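Local coordinates for protein haloacid delahogenase-like family hydrolase (Xanthomonas campestris pv. campestris, PDB 2PKE) that probably acts as a magnesium-dependent phosphatase of the haloacid dehalogenase family, with a helical cap set over a Rossmann-like core, at residues A[58-63]-A[79-84]; A[29-34]-A[73-78]; A[40-45]-A[84-89]; A[22-27]-A[130-135]; A[140-145]-A[155-160]. All coordinates share one frame; numbering follows the deposited sequence.

Interaction 1 (A[58-63]-A[79-84])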
# COMPACT_ATOMS: atom_id res chain seq x y z
N LEU A 58 19.51 11.90 6.14
CA LEU A 58 18.89 11.19 7.28
C LEU A 58 17.97 12.15 8.04
O LEU A 58 16.87 11.80 8.44
CB LEU A 58 19.94 10.57 8.23
N ALA A 59 18.42 13.39 8.20
CA ALA A 59 17.57 14.40 8.83
C ALA A 59 16.19 14.37 8.15
O ALA A 59 15.18 14.12 8.81
CB ALA A 59 18.20 15.78 8.73
N VAL A 60 16.19 14.60 6.84
CA VAL A 60 14.98 14.70 6.03
C VAL A 60 14.19 13.41 5.97
O VAL A 60 12.98 13.41 6.11
CB VAL A 60 15.34 15.15 4.58
CG1 VAL A 60 14.12 15.14 3.67
CG2 VAL A 60 15.96 16.55 4.62
N GLU A 61 14.87 12.30 5.72
CA GLU A 61 14.17 11.04 5.66
C GLU A 61 13.46 10.70 6.98
O GLU A 61 12.34 10.20 6.98
CB GLU A 61 15.11 9.92 5.26
CG GLU A 61 15.06 9.58 3.79
CD GLU A 61 16.11 8.60 3.36
OE1 GLU A 61 17.23 8.62 3.95
OE2 GLU A 61 15.81 7.82 2.43
N ARG A 62 14.11 11.00 8.10
CA ARG A 62 13.55 10.70 9.43
C ARG A 62 12.25 11.49 9.69
O ARG A 62 11.24 10.92 10.14
CB ARG A 62 14.60 10.93 10.55
CG ARG A 62 15.67 9.78 10.63
CD ARG A 62 16.54 9.77 11.93
N ARG A 63 12.25 12.78 9.35
CA ARG A 63 11.02 13.56 9.44
C ARG A 63 9.93 13.23 8.39
O ARG A 63 8.74 13.37 8.68
CB ARG A 63 11.32 15.05 9.44
CG ARG A 63 11.79 15.67 8.16
CD ARG A 63 11.97 17.18 8.40
NE ARG A 63 12.79 17.87 7.40
CZ ARG A 63 12.42 18.15 6.15
NH1 ARG A 63 11.22 17.78 5.69
NH2 ARG A 63 13.26 18.79 5.34
N MSE A 79 15.06 13.07 -1.25
CA MSE A 79 16.27 13.44 -1.99
C MSE A 79 16.13 14.78 -2.63
O MSE A 79 17.08 15.50 -2.70
CB MSE A 79 16.61 12.42 -3.08
CG MSE A 79 17.18 11.12 -2.55
SE MSE A 79 17.65 9.95 -4.02
CE MSE A 79 18.79 8.81 -2.93
N ILE A 80 14.96 15.11 -3.16
CA ILE A 80 14.78 16.40 -3.84
C ILE A 80 14.96 17.49 -2.78
O ILE A 80 15.73 18.48 -2.94
CB ILE A 80 13.40 16.51 -4.59
CG1 ILE A 80 13.40 15.67 -5.89
CG2 ILE A 80 13.08 17.99 -4.91
CD1 ILE A 80 12.01 15.18 -6.39
N GLU A 81 14.26 17.29 -1.67
CA GLU A 81 14.26 18.23 -0.56
C GLU A 81 15.66 18.41 0.00
O GLU A 81 16.11 19.52 0.26
CB GLU A 81 13.26 17.71 0.47
CG GLU A 81 12.70 18.71 1.41
CD GLU A 81 11.32 18.30 1.93
OE1 GLU A 81 11.16 17.16 2.41
OE2 GLU A 81 10.39 19.14 1.84
N THR A 82 16.38 17.31 0.17
CA THR A 82 17.77 17.36 0.64
C THR A 82 18.72 18.10 -0.30
O THR A 82 19.59 18.87 0.16
CB THR A 82 18.33 15.95 0.81
OG1 THR A 82 17.47 15.16 1.65
CG2 THR A 82 19.70 16.00 1.44
N ALA A 83 18.59 17.86 -1.62
CA ALA A 83 19.45 18.54 -2.63
C ALA A 83 19.23 20.03 -2.68
O ALA A 83 20.19 20.81 -2.84
CB ALA A 83 19.22 17.95 -4.02
N ILE A 84 17.97 20.45 -2.56
CA ILE A 84 17.64 21.85 -2.55
C ILE A 84 18.29 22.51 -1.32
O ILE A 84 18.84 23.62 -1.41
CB ILE A 84 16.11 22.07 -2.67
CG1 ILE A 84 15.63 21.63 -4.06
CG2 ILE A 84 15.77 23.54 -2.57
CD1 ILE A 84 14.14 21.48 -4.24
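Val60 and Thr82 form the close part of a contact between two helices that run roughly antiparallel, the short axes of 58-63 and 79-84 coming within 9.3 Å of each other at 141°. The CA atoms of Val60 and Thr82 are 6.6 Å apart, near enough for small side chains to fill the gap. Val60 is buried and splays two methyls over the partner helix: CG2 lies 3.6 Å from Thr82 OG1, while CG1, anti to the backbone N (chi1 174°), reaches the carboxylate of Glu81. Thr82 OG1 turns back to donate a hydrogen bond to Ser78 O one turn earlier in its own helix, and its contact with the Val60 methyls is van der Waals.

The other side is looser. Arg63 is solvent-exposed and crosses Glu81 at a slant, guanidinium and carboxylate planes 60° apart. Its NH1 stands 3.3 Å from Glu81 OE1, a weak, bent hydrogen bond within a salt bridge, and Val60 CG1 lies 4.0 Å above one face of the guanidinium, near its rim. Glu81 has further partners: OE1 also meets Asn64 ND2 and Arg104 of the second subunit, and OE2 takes a hydrogen bond from Gln97 of that subunit. Gathered by several donors, this buried carboxylate is probably kept ionised, with Arg63 adding a peripheral positive charge to a site where the dimer interface also contributes.

Interaction 2 (A[29-34]-A[73-78])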
# COMPACT_ATOMS: atom_id res chain seq x y z
N ASP A 29 21.11 -3.24 -2.87
CA ASP A 29 22.07 -2.91 -3.92
C ASP A 29 21.57 -1.74 -4.73
O ASP A 29 22.32 -0.85 -5.10
CB ASP A 29 22.26 -4.07 -4.92
CG ASP A 29 22.78 -5.35 -4.29
OD1 ASP A 29 22.20 -5.82 -3.30
OD2 ASP A 29 23.75 -5.91 -4.84
N TYR A 30 20.28 -1.79 -5.06
CA TYR A 30 19.66 -0.75 -5.89
C TYR A 30 19.45 0.57 -5.18
O TYR A 30 19.53 1.63 -5.79
CB TYR A 30 18.36 -1.28 -6.52
CG TYR A 30 18.65 -2.46 -7.43
CD1 TYR A 30 19.10 -2.26 -8.72
CD2 TYR A 30 18.53 -3.76 -6.97
CE1 TYR A 30 19.41 -3.32 -9.53
CE2 TYR A 30 18.85 -4.83 -7.79
CZ TYR A 30 19.29 -4.60 -9.07
OH TYR A 30 19.60 -5.64 -9.92
N TYR A 31 19.16 0.50 -3.89
CA TYR A 31 19.09 1.68 -3.09
C TYR A 31 20.49 2.31 -2.93
O TYR A 31 20.64 3.52 -2.91
CB TYR A 31 18.45 1.35 -1.75
CG TYR A 31 16.97 1.22 -1.83
CD1 TYR A 31 16.17 2.34 -1.94
CD2 TYR A 31 16.35 -0.01 -1.78
CE1 TYR A 31 14.76 2.24 -2.01
CE2 TYR A 31 14.97 -0.12 -1.84
CZ TYR A 31 14.19 1.02 -1.95
OH TYR A 31 12.85 0.90 -2.01
N ARG A 32 21.52 1.49 -2.80
CA ARG A 32 22.88 2.04 -2.72
C ARG A 32 23.28 2.72 -4.02
O ARG A 32 24.03 3.73 -4.03
CB ARG A 32 23.87 0.95 -2.34
CG ARG A 32 23.86 0.63 -0.87
CD ARG A 32 24.69 -0.61 -0.58
NE ARG A 32 25.56 -0.44 0.58
CZ ARG A 32 25.13 -0.37 1.84
NH1 ARG A 32 23.83 -0.45 2.14
NH2 ARG A 32 26.03 -0.22 2.82
N THR A 33 22.83 2.16 -5.14
CA THR A 33 23.07 2.76 -6.46
C THR A 33 22.38 4.11 -6.57
O THR A 33 22.95 5.09 -7.09
CB THR A 33 22.57 1.86 -7.58
OG1 THR A 33 23.33 0.65 -7.55
CG2 THR A 33 22.72 2.54 -8.93
N ALA A 34 21.15 4.15 -6.07
CA ALA A 34 20.35 5.37 -5.99
C ALA A 34 21.09 6.48 -5.23
O ALA A 34 21.11 7.63 -5.65
CB ALA A 34 19.01 5.07 -5.32
N LYS A 73 9.34 5.93 -3.48
CA LYS A 73 8.67 7.18 -3.83
C LYS A 73 8.97 8.31 -2.83
O LYS A 73 9.32 9.44 -3.23
CB LYS A 73 7.17 6.93 -4.02
CG LYS A 73 6.61 7.64 -5.22
CD LYS A 73 5.58 6.83 -5.98
CE LYS A 73 4.52 6.23 -5.13
NZ LYS A 73 3.58 5.54 -6.05
N GLY A 74 8.87 8.00 -1.54
CA GLY A 74 9.20 8.94 -0.49
C GLY A 74 10.69 9.23 -0.49
O GLY A 74 11.10 10.35 -0.22
N MSE A 75 11.48 8.21 -0.80
CA MSE A 75 12.93 8.38 -0.89
C MSE A 75 13.28 9.50 -1.90
O MSE A 75 14.14 10.35 -1.61
CB MSE A 75 13.59 7.09 -1.36
CG MSE A 75 15.15 7.09 -1.36
SE MSE A 75 15.91 5.94 -2.67
CE MSE A 75 15.10 6.44 -4.36
N THR A 76 12.64 9.46 -3.08
CA THR A 76 12.86 10.46 -4.13
C THR A 76 12.52 11.88 -3.72
O THR A 76 13.31 12.81 -3.96
CB THR A 76 12.10 10.12 -5.36
OG1 THR A 76 12.51 8.81 -5.77
CG2 THR A 76 12.41 11.12 -6.48
N LEU A 77 11.37 12.03 -3.09
CA LEU A 77 10.93 13.33 -2.56
C LEU A 77 11.85 13.84 -1.44
O LEU A 77 12.14 15.04 -1.38
CB LEU A 77 9.50 13.24 -2.07
CG LEU A 77 8.47 13.09 -3.19
CD1 LEU A 77 7.18 12.63 -2.52
CD2 LEU A 77 8.27 14.39 -4.06
N SER A 78 12.32 12.94 -0.58
CA SER A 78 13.30 13.34 0.45
C SER A 78 14.64 13.75 -0.19
O SER A 78 15.30 14.66 0.28
CB SER A 78 13.48 12.24 1.46
OG SER A 78 12.26 11.98 2.19
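Tyr31 and Met75, a selenomethionine, make a Met-aromatic contact between two helices of the all-helical insertion that follows strand 15-18, consistent with a C1-type cap of the haloacid dehalogenase superfamily. The selenium comes to the edge of the ring, close to its plane: SE lies 4.9 Å from the ring centroid and 84° off the ring normal. Its nearest ring atom is Tyr31 CD1, at 3.7 Å from Met75 SE, with CE1 of the same edge only slightly farther. The helices themselves stay well apart, the CA atoms of Tyr31 and Met75 being 9.4 Å from each other, and the long Met75 side chain spans that gap. With CG anti to the backbone N (chi1 -174°), it runs out toward helix 28-42, and a bend at chi3 swings the terminal methyl off the line of the chain. One turn beyond Tyr31, Ala34 directs its CB at the same selenium.

The next shell comes from two other helices. Thr106 of helix 93-107 touches all three residues, Tyr31, Ala34 and Met75, and Ile102 of the same helix lies on Ala34. Glu61 of helix 57-68 packs against Met75.

Farther out is the metal site. The Tyr31 side chain comes within about 5 Å of that of Asp21, a magnesium ligand, and within about 9 Å of the ion, so this end of the cap lies close to the magnesium site. At the other flank of the selenium the distance is a plain van der Waals one: Ala34 CB lies 4.2 Å from Met75 SE.

Interaction 3 (A[40-45]-A[84-89])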
# COMPACT_ATOMS: atom_id res chain seq x y z
N ALA A 40 26.51 11.67 -6.92
CA ALA A 40 27.10 12.06 -8.21
C ALA A 40 26.41 13.31 -8.75
O ALA A 40 27.08 14.21 -9.23
CB ALA A 40 27.03 10.94 -9.22
N ILE A 41 25.09 13.40 -8.68
CA ILE A 41 24.41 14.68 -9.05
C ILE A 41 24.89 15.87 -8.19
O ILE A 41 25.27 16.96 -8.71
CB ILE A 41 22.87 14.58 -8.95
CG1 ILE A 41 22.34 13.57 -9.95
CG2 ILE A 41 22.24 15.93 -9.22
CD1 ILE A 41 21.03 13.06 -9.62
N LEU A 42 24.88 15.67 -6.88
CA LEU A 42 25.33 16.72 -5.95
C LEU A 42 26.79 17.13 -6.17
O LEU A 42 27.16 18.30 -5.98
CB LEU A 42 25.12 16.28 -4.49
CG LEU A 42 23.68 16.26 -3.93
CD1 LEU A 42 23.73 15.79 -2.52
CD2 LEU A 42 23.04 17.64 -3.99
N SER A 43 27.63 16.18 -6.60
CA SER A 43 29.06 16.47 -6.70
C SER A 43 29.35 17.70 -7.56
O SER A 43 30.38 18.35 -7.36
CB SER A 43 29.85 15.25 -7.21
OG SER A 43 29.54 14.97 -8.57
N GLY A 44 28.45 18.05 -8.48
CA GLY A 44 28.58 19.25 -9.31
C GLY A 44 28.24 20.56 -8.61
O GLY A 44 28.33 21.66 -9.22
N TYR A 45 27.83 20.46 -7.35
CA TYR A 45 27.48 21.61 -6.54
C TYR A 45 28.37 21.74 -5.30
O TYR A 45 28.61 22.84 -4.84
CB TYR A 45 26.00 21.50 -6.14
CG TYR A 45 25.08 21.57 -7.34
CD1 TYR A 45 24.61 22.78 -7.80
CD2 TYR A 45 24.70 20.42 -8.02
CE1 TYR A 45 23.79 22.85 -8.92
CE2 TYR A 45 23.88 20.48 -9.14
CZ TYR A 45 23.43 21.70 -9.58
OH TYR A 45 22.61 21.79 -10.67
N ILE A 84 17.97 20.45 -2.56
CA ILE A 84 17.64 21.85 -2.55
C ILE A 84 18.29 22.51 -1.32
O ILE A 84 18.84 23.62 -1.41
CB ILE A 84 16.11 22.07 -2.67
CG1 ILE A 84 15.63 21.63 -4.06
CG2 ILE A 84 15.77 23.54 -2.57
CD1 ILE A 84 14.14 21.48 -4.24
N GLU A 85 18.22 21.83 -0.18
CA GLU A 85 18.91 22.30 1.04
C GLU A 85 20.41 22.36 0.93
O GLU A 85 21.04 23.38 1.27
CB GLU A 85 18.62 21.39 2.23
CG GLU A 85 17.19 21.39 2.68
CD GLU A 85 16.77 22.70 3.26
OE1 GLU A 85 17.55 23.30 4.03
OE2 GLU A 85 15.65 23.15 2.91
N LEU A 86 20.99 21.24 0.52
CA LEU A 86 22.43 21.11 0.44
C LEU A 86 23.05 22.13 -0.50
O LEU A 86 24.12 22.66 -0.20
CB LEU A 86 22.83 19.71 -0.01
CG LEU A 86 22.75 18.60 1.03
CD1 LEU A 86 22.88 17.20 0.37
CD2 LEU A 86 23.79 18.83 2.09
N THR A 87 22.39 22.39 -1.64
CA THR A 87 22.91 23.32 -2.65
C THR A 87 22.37 24.74 -2.49
O THR A 87 22.60 25.59 -3.36
CB THR A 87 22.58 22.84 -4.06
OG1 THR A 87 21.17 22.94 -4.28
CG2 THR A 87 23.05 21.37 -4.28
N GLU A 88 21.71 25.01 -1.35
CA GLU A 88 21.11 26.32 -1.04
C GLU A 88 20.25 26.78 -2.22
O GLU A 88 20.42 27.89 -2.71
CB GLU A 88 22.18 27.38 -0.70
CG GLU A 88 23.11 27.08 0.52
CD GLU A 88 22.36 26.96 1.86
OE1 GLU A 88 21.19 27.41 1.94
OE2 GLU A 88 22.93 26.41 2.83
N ALA A 89 19.38 25.89 -2.68
CA ALA A 89 18.50 26.15 -3.83
C ALA A 89 19.23 26.53 -5.13
O ALA A 89 18.64 27.12 -6.04
CB ALA A 89 17.40 27.20 -3.47
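Leu42, Tyr45, Leu86 and Thr87 meet where helices 28-42 and 72-86 run out together, the second of them closed by a Schellman motif, at the end of the helical cap far from the magnesium site. Apolar contact carries the junction. The Leu42 and Leu86 side chains cross at about a right angle, CD1 to CD1 at 3.3 Å, tighter than usual for carbon atoms, so the exact placing of these methyls is doubtful. Leu42 sends its other branch to Thr87, with CD2 3.7 Å from Thr87 CG2. That one threonine methyl also touches Tyr45 at CB and CG, so it is wedged between leucine and tyrosine.

Hydrogen bonds fix the groups from outside the interface. Thr87 places CG2 anti to its carbonyl carbon and OG1 at chi1 68°; the methyl thereby faces the other helix while OG1 bonds to Ala83 O and to the backbone N of Ile91. Tyr45 OH is held by Asp95 and by the backbone N of Glu92, tying the far end of the ring to the start of helix 93-107.

Backbone bonds shape the two ends. Glu88, with positive phi, turns the chain so that Ala89 N reaches Ile84 O at 2.7 Å and Glu88 N reaches Glu85 O. Opposite, Tyr45 N bonds to Leu42 O, bringing the tyrosine round to the threonine, where Tyr45 CB lies 3.5 Å from Thr87 CG2.

Interaction 4 (A[22-27]-A[130-135])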
# COMPACT_ATOMS: atom_id res chain seq x y z
N ASP A 22 16.02 -8.05 0.40
CA ASP A 22 17.28 -8.46 1.00
C ASP A 22 17.20 -9.77 1.78
O ASP A 22 18.15 -10.12 2.51
CB ASP A 22 17.85 -7.36 1.88
CG ASP A 22 17.86 -6.03 1.16
OD1 ASP A 22 18.43 -5.98 0.06
OD2 ASP A 22 17.21 -5.10 1.69
N THR A 23 16.09 -10.49 1.59
CA THR A 23 15.85 -11.81 2.17
C THR A 23 15.55 -12.81 1.00
O THR A 23 16.27 -13.82 0.83
CB THR A 23 14.69 -11.82 3.20
OG1 THR A 23 15.02 -11.00 4.32
CG2 THR A 23 14.41 -13.26 3.64
N LEU A 24 14.50 -12.53 0.23
CA LEU A 24 14.17 -13.33 -0.97
C LEU A 24 14.84 -12.80 -2.25
O LEU A 24 15.13 -13.58 -3.15
CB LEU A 24 12.65 -13.40 -1.18
CG LEU A 24 11.78 -13.91 -0.03
CD1 LEU A 24 10.33 -13.70 -0.41
CD2 LEU A 24 12.08 -15.35 0.25
N TRP A 25 15.05 -11.49 -2.34
CA TRP A 25 15.63 -10.91 -3.56
C TRP A 25 16.52 -9.76 -3.14
O TRP A 25 16.41 -9.27 -2.03
CB TRP A 25 14.51 -10.43 -4.55
CG TRP A 25 13.47 -9.56 -3.93
CD1 TRP A 25 13.65 -8.29 -3.48
CD2 TRP A 25 12.11 -9.90 -3.62
NE1 TRP A 25 12.50 -7.80 -2.94
CE2 TRP A 25 11.53 -8.76 -3.02
CE3 TRP A 25 11.32 -11.04 -3.84
CZ2 TRP A 25 10.20 -8.73 -2.59
CZ3 TRP A 25 10.00 -11.00 -3.43
CH2 TRP A 25 9.46 -9.88 -2.79
N LYS A 26 17.36 -9.30 -4.06
CA LYS A 26 18.25 -8.15 -3.83
C LYS A 26 17.46 -6.85 -3.93
O LYS A 26 16.61 -6.70 -4.81
CB LYS A 26 19.41 -8.18 -4.80
CG LYS A 26 20.17 -9.48 -4.74
CD LYS A 26 21.47 -9.43 -5.50
CE LYS A 26 22.06 -10.84 -5.68
N SER A 27 17.73 -5.93 -3.02
CA SER A 27 17.04 -4.64 -2.96
C SER A 27 17.98 -3.53 -2.58
O SER A 27 18.03 -2.50 -3.22
CB SER A 27 15.93 -4.67 -1.92
OG SER A 27 15.33 -3.41 -1.79
N VAL A 130 3.15 -20.80 4.28
CA VAL A 130 4.16 -19.72 4.09
C VAL A 130 3.47 -18.39 3.79
O VAL A 130 2.41 -18.36 3.18
CB VAL A 130 5.20 -20.04 3.00
CG1 VAL A 130 6.06 -21.26 3.39
CG2 VAL A 130 4.53 -20.20 1.61
N VAL A 131 4.04 -17.27 4.24
CA VAL A 131 3.47 -15.96 3.96
C VAL A 131 4.65 -14.99 3.71
O VAL A 131 5.68 -15.06 4.36
CB VAL A 131 2.52 -15.44 5.13
CG1 VAL A 131 3.19 -15.55 6.54
CG2 VAL A 131 2.01 -13.99 4.82
N LEU A 132 4.47 -14.06 2.80
CA LEU A 132 5.45 -12.98 2.63
C LEU A 132 4.95 -11.78 3.40
O LEU A 132 3.85 -11.32 3.14
CB LEU A 132 5.60 -12.59 1.17
CG LEU A 132 6.91 -11.84 0.89
CD1 LEU A 132 7.35 -12.13 -0.52
CD2 LEU A 132 6.75 -10.37 1.14
N ILE A 133 5.73 -11.28 4.35
CA ILE A 133 5.34 -10.11 5.13
C ILE A 133 6.39 -9.06 4.92
O ILE A 133 7.59 -9.23 5.24
CB ILE A 133 5.17 -10.41 6.63
CG1 ILE A 133 4.17 -11.56 6.77
CG2 ILE A 133 4.75 -9.14 7.43
CD1 ILE A 133 3.95 -12.10 8.22
N THR A 134 5.94 -7.95 4.39
CA THR A 134 6.85 -6.83 4.15
C THR A 134 6.24 -5.46 4.48
O THR A 134 5.05 -5.33 4.49
CB THR A 134 7.30 -6.80 2.70
OG1 THR A 134 8.39 -5.87 2.61
CG2 THR A 134 6.17 -6.35 1.78
N LYS A 135 7.07 -4.48 4.83
CA LYS A 135 6.61 -3.12 4.99
C LYS A 135 6.92 -2.31 3.75
O LYS A 135 7.71 -2.74 2.89
CB LYS A 135 7.15 -2.46 6.28
CG LYS A 135 8.58 -2.05 6.28
CD LYS A 135 9.07 -1.84 7.72
CE LYS A 135 10.46 -1.36 7.78
NZ LYS A 135 10.77 -1.12 9.22
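Leu132 sets its CG anti to the backbone N (chi1 -161°), lifting the side chain off strand 129-135 toward the loop 22-27, where Trp25, at chi1 51°, has CG between backbone N and carbonyl carbon and swings its six-membered ring over to meet it. Leu24 completes the trio. Its side chain and that of Leu132 slide past each other in opposite directions, CD1 to CD1 at 3.4 Å, closer than usual for two methyls, so their exact placing is doubtful. The same Leu132 CD1 touches the outer corner of the indole, 3.8 Å from Trp25 CH2. A single leucine methyl thus lies between an aliphatic and an aromatic neighbour, all three residues buried.

Backbones remain distant: the CA atoms of Leu24 and Leu132 lie 9.4 Å apart. Val117 and Val121 of helix 117-125 and Phe18 pack on Leu24, while Lys144 and Ser148 of helix 138-148 lie against Trp25. The loop is braced from within by the hydrogen bond from Asp22 N to Trp25 O, 2.7 Å long.

The polar side of the loop faces the metal site. Thr23 OG1 bonds to the magnesium ligands Asp19 and Asn187, and Trp25 NE1 to OD1 of Asp21; Trp25 thus joins the apolar contact with Leu132 to a ligand of the metal. A tight turn directly after the Asp-x-Asp motif at the end of strand 15-18, then backbone pairing of Leu24 with Ile114 and Lys26 with Glu112, is consistent with the squiggle-and-flap element of haloacid dehalogenase-type hydrolases.

Interaction 5 (A[140-145]-A[155-160])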
# COMPACT_ATOMS: atom_id res chain seq x y z
N HIS A 140 4.60 -1.39 -5.16
CA HIS A 140 5.95 -1.80 -5.51
C HIS A 140 6.28 -3.21 -4.99
O HIS A 140 6.88 -4.01 -5.72
CB HIS A 140 6.94 -0.77 -5.02
CG HIS A 140 8.32 -0.96 -5.56
ND1 HIS A 140 9.41 -0.32 -5.02
CD2 HIS A 140 8.78 -1.67 -6.62
CE1 HIS A 140 10.49 -0.65 -5.70
NE2 HIS A 140 10.14 -1.45 -6.69
N GLN A 141 5.91 -3.50 -3.75
CA GLN A 141 6.14 -4.85 -3.17
C GLN A 141 5.36 -5.93 -3.94
O GLN A 141 5.87 -7.01 -4.24
CB GLN A 141 5.80 -4.89 -1.65
CG GLN A 141 6.71 -4.01 -0.79
CD GLN A 141 8.10 -4.53 -0.78
OE1 GLN A 141 8.31 -5.73 -0.92
NE2 GLN A 141 9.07 -3.64 -0.60
N GLU A 142 4.13 -5.60 -4.34
CA GLU A 142 3.36 -6.54 -5.17
C GLU A 142 4.04 -6.80 -6.51
O GLU A 142 4.11 -7.93 -6.99
CB GLU A 142 1.97 -6.01 -5.39
CG GLU A 142 1.04 -6.29 -4.23
CD GLU A 142 -0.34 -5.74 -4.52
OE1 GLU A 142 -0.48 -5.00 -5.52
OE2 GLU A 142 -1.26 -6.02 -3.75
N GLN A 143 4.59 -5.75 -7.11
CA GLN A 143 5.30 -5.90 -8.37
C GLN A 143 6.60 -6.69 -8.21
O GLN A 143 6.95 -7.49 -9.08
CB GLN A 143 5.48 -4.55 -9.06
CG GLN A 143 4.17 -3.98 -9.73
CD GLN A 143 3.30 -5.03 -10.49
OE1 GLN A 143 2.08 -5.06 -10.33
NE2 GLN A 143 3.94 -5.88 -11.30
N LYS A 144 7.29 -6.54 -7.09
CA LYS A 144 8.54 -7.26 -6.84
C LYS A 144 8.27 -8.75 -6.74
O LYS A 144 8.95 -9.52 -7.40
CB LYS A 144 9.29 -6.74 -5.61
CG LYS A 144 9.85 -5.27 -5.72
CD LYS A 144 10.95 -5.04 -4.66
CE LYS A 144 10.99 -3.70 -3.99
NZ LYS A 144 12.38 -3.35 -3.45
N ILE A 145 7.25 -9.15 -5.98
CA ILE A 145 6.92 -10.58 -5.92
C ILE A 145 6.58 -11.14 -7.32
O ILE A 145 6.95 -12.25 -7.63
CB ILE A 145 5.87 -10.91 -4.82
CG1 ILE A 145 5.64 -12.41 -4.71
CG2 ILE A 145 4.54 -10.21 -5.04
CD1 ILE A 145 6.89 -13.20 -4.26
N PRO A 155 1.14 -17.12 -2.50
CA PRO A 155 -0.22 -16.65 -2.67
C PRO A 155 -0.60 -15.68 -1.49
O PRO A 155 -1.09 -14.54 -1.72
CB PRO A 155 -1.05 -17.96 -2.69
CG PRO A 155 -0.23 -18.96 -1.87
CD PRO A 155 1.22 -18.54 -2.08
N ARG A 156 -0.30 -16.10 -0.26
CA ARG A 156 -0.43 -15.21 0.91
C ARG A 156 0.65 -14.11 0.94
O ARG A 156 1.86 -14.40 1.16
CB ARG A 156 -0.31 -16.02 2.21
CG ARG A 156 -1.23 -17.19 2.34
CD ARG A 156 -0.90 -17.98 3.58
NE ARG A 156 -2.04 -18.79 3.96
CZ ARG A 156 -2.26 -20.03 3.54
NH1 ARG A 156 -1.40 -20.65 2.73
NH2 ARG A 156 -3.36 -20.67 3.94
N ILE A 157 0.21 -12.86 0.75
CA ILE A 157 1.12 -11.68 0.78
C ILE A 157 0.56 -10.51 1.60
O ILE A 157 -0.58 -10.09 1.39
CB ILE A 157 1.39 -11.22 -0.62
CG1 ILE A 157 2.17 -9.91 -0.60
CG2 ILE A 157 0.07 -11.25 -1.39
CD1 ILE A 157 1.70 -8.89 -1.60
N GLU A 158 1.39 -9.98 2.50
CA GLU A 158 0.94 -9.03 3.52
C GLU A 158 1.90 -7.87 3.56
O GLU A 158 3.05 -7.99 4.04
CB GLU A 158 0.86 -9.73 4.87
CG GLU A 158 0.41 -8.87 6.02
CD GLU A 158 -1.06 -8.48 5.96
OE1 GLU A 158 -1.83 -9.11 5.19
OE2 GLU A 158 -1.42 -7.54 6.73
N VAL A 159 1.44 -6.73 3.07
CA VAL A 159 2.19 -5.51 3.12
C VAL A 159 1.64 -4.64 4.26
O VAL A 159 0.47 -4.35 4.32
CB VAL A 159 2.14 -4.71 1.76
CG1 VAL A 159 3.04 -3.49 1.84
CG2 VAL A 159 2.61 -5.62 0.56
N VAL A 160 2.53 -4.17 5.10
CA VAL A 160 2.18 -3.37 6.26
C VAL A 160 2.90 -2.05 6.24
O VAL A 160 3.88 -1.89 5.54
CB VAL A 160 2.56 -4.11 7.55
CG1 VAL A 160 1.98 -5.50 7.56
CG2 VAL A 160 4.05 -4.17 7.74
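Helix 138-148 lies against strand 157-160, outermost in the sheet of this chain, with the CA atoms of Gln141 and Val159 7.5 Å apart and those of Glu142 and Ile157 8.2 Å apart, and no hydrogen bond passes between the two segments. The side chains meet in two separate apolar touches. Gln141 offers only the base of its chain: its CB rests 3.9 Å from Val159 CG2. Beyond CB the glutamine folds away, with a bend at chi2 of -66°, and its amide leaves the strand to bond through NE2 to OD2 of Asp21. The residue therefore packs with its stem, and its amide bonds to a magnesium ligand.

Glu142 works differently. It is extended beyond CG, and Ile157 crosses it at about a right angle, CD1 of the isoleucine coming 3.8 Å from Glu142 CG. The isoleucine CG1 lies anti to the backbone N (chi1 173°), which sends this branch out to the helix. Glu142 OE1 forms a hydrogen bond with OG of Ser161 of the second subunit.

One turn after Gln141, Ile145 points the same way and also packs on Leu132 of strand 129-135. On another side of the helix, Lys144 passes its CE 3.5 Å above one face of the His140 ring, toward its rim, and its NZ forms a salt bridge with Asp21. Strand 129-135, helix 138-148 and strand 157-160 make a beta-alpha-beta unit at the margin of the parallel sheet; helix 165-175 packs on Glu158 and Val160, and Leu138 of the second subunit packs on Val159.

The five contacts divide between the helical cap and the core. Interactions 1, 2 and 3 share helix 72-86 and follow it outward. The centres of interactions 1 and 2 are 11 Å apart. Those of interactions 1 and 3 are 12 Å apart, with Ile84 common to both and Ala83 CB packing on Leu42 CD2. Interactions 4 and 5, their centres 8 Å apart, are joined through backbone bonds between neighbouring strands 129-135 and 157-160. Along the chain, interactions 1, 2 and 3 are all nested inside the loop closed by interaction 4, as expected of an inserted cap, while interaction 5 follows. Segments 22-27 and 29-34 lead from metal-binding core to cap, and all but interaction 4 touch the second subunit.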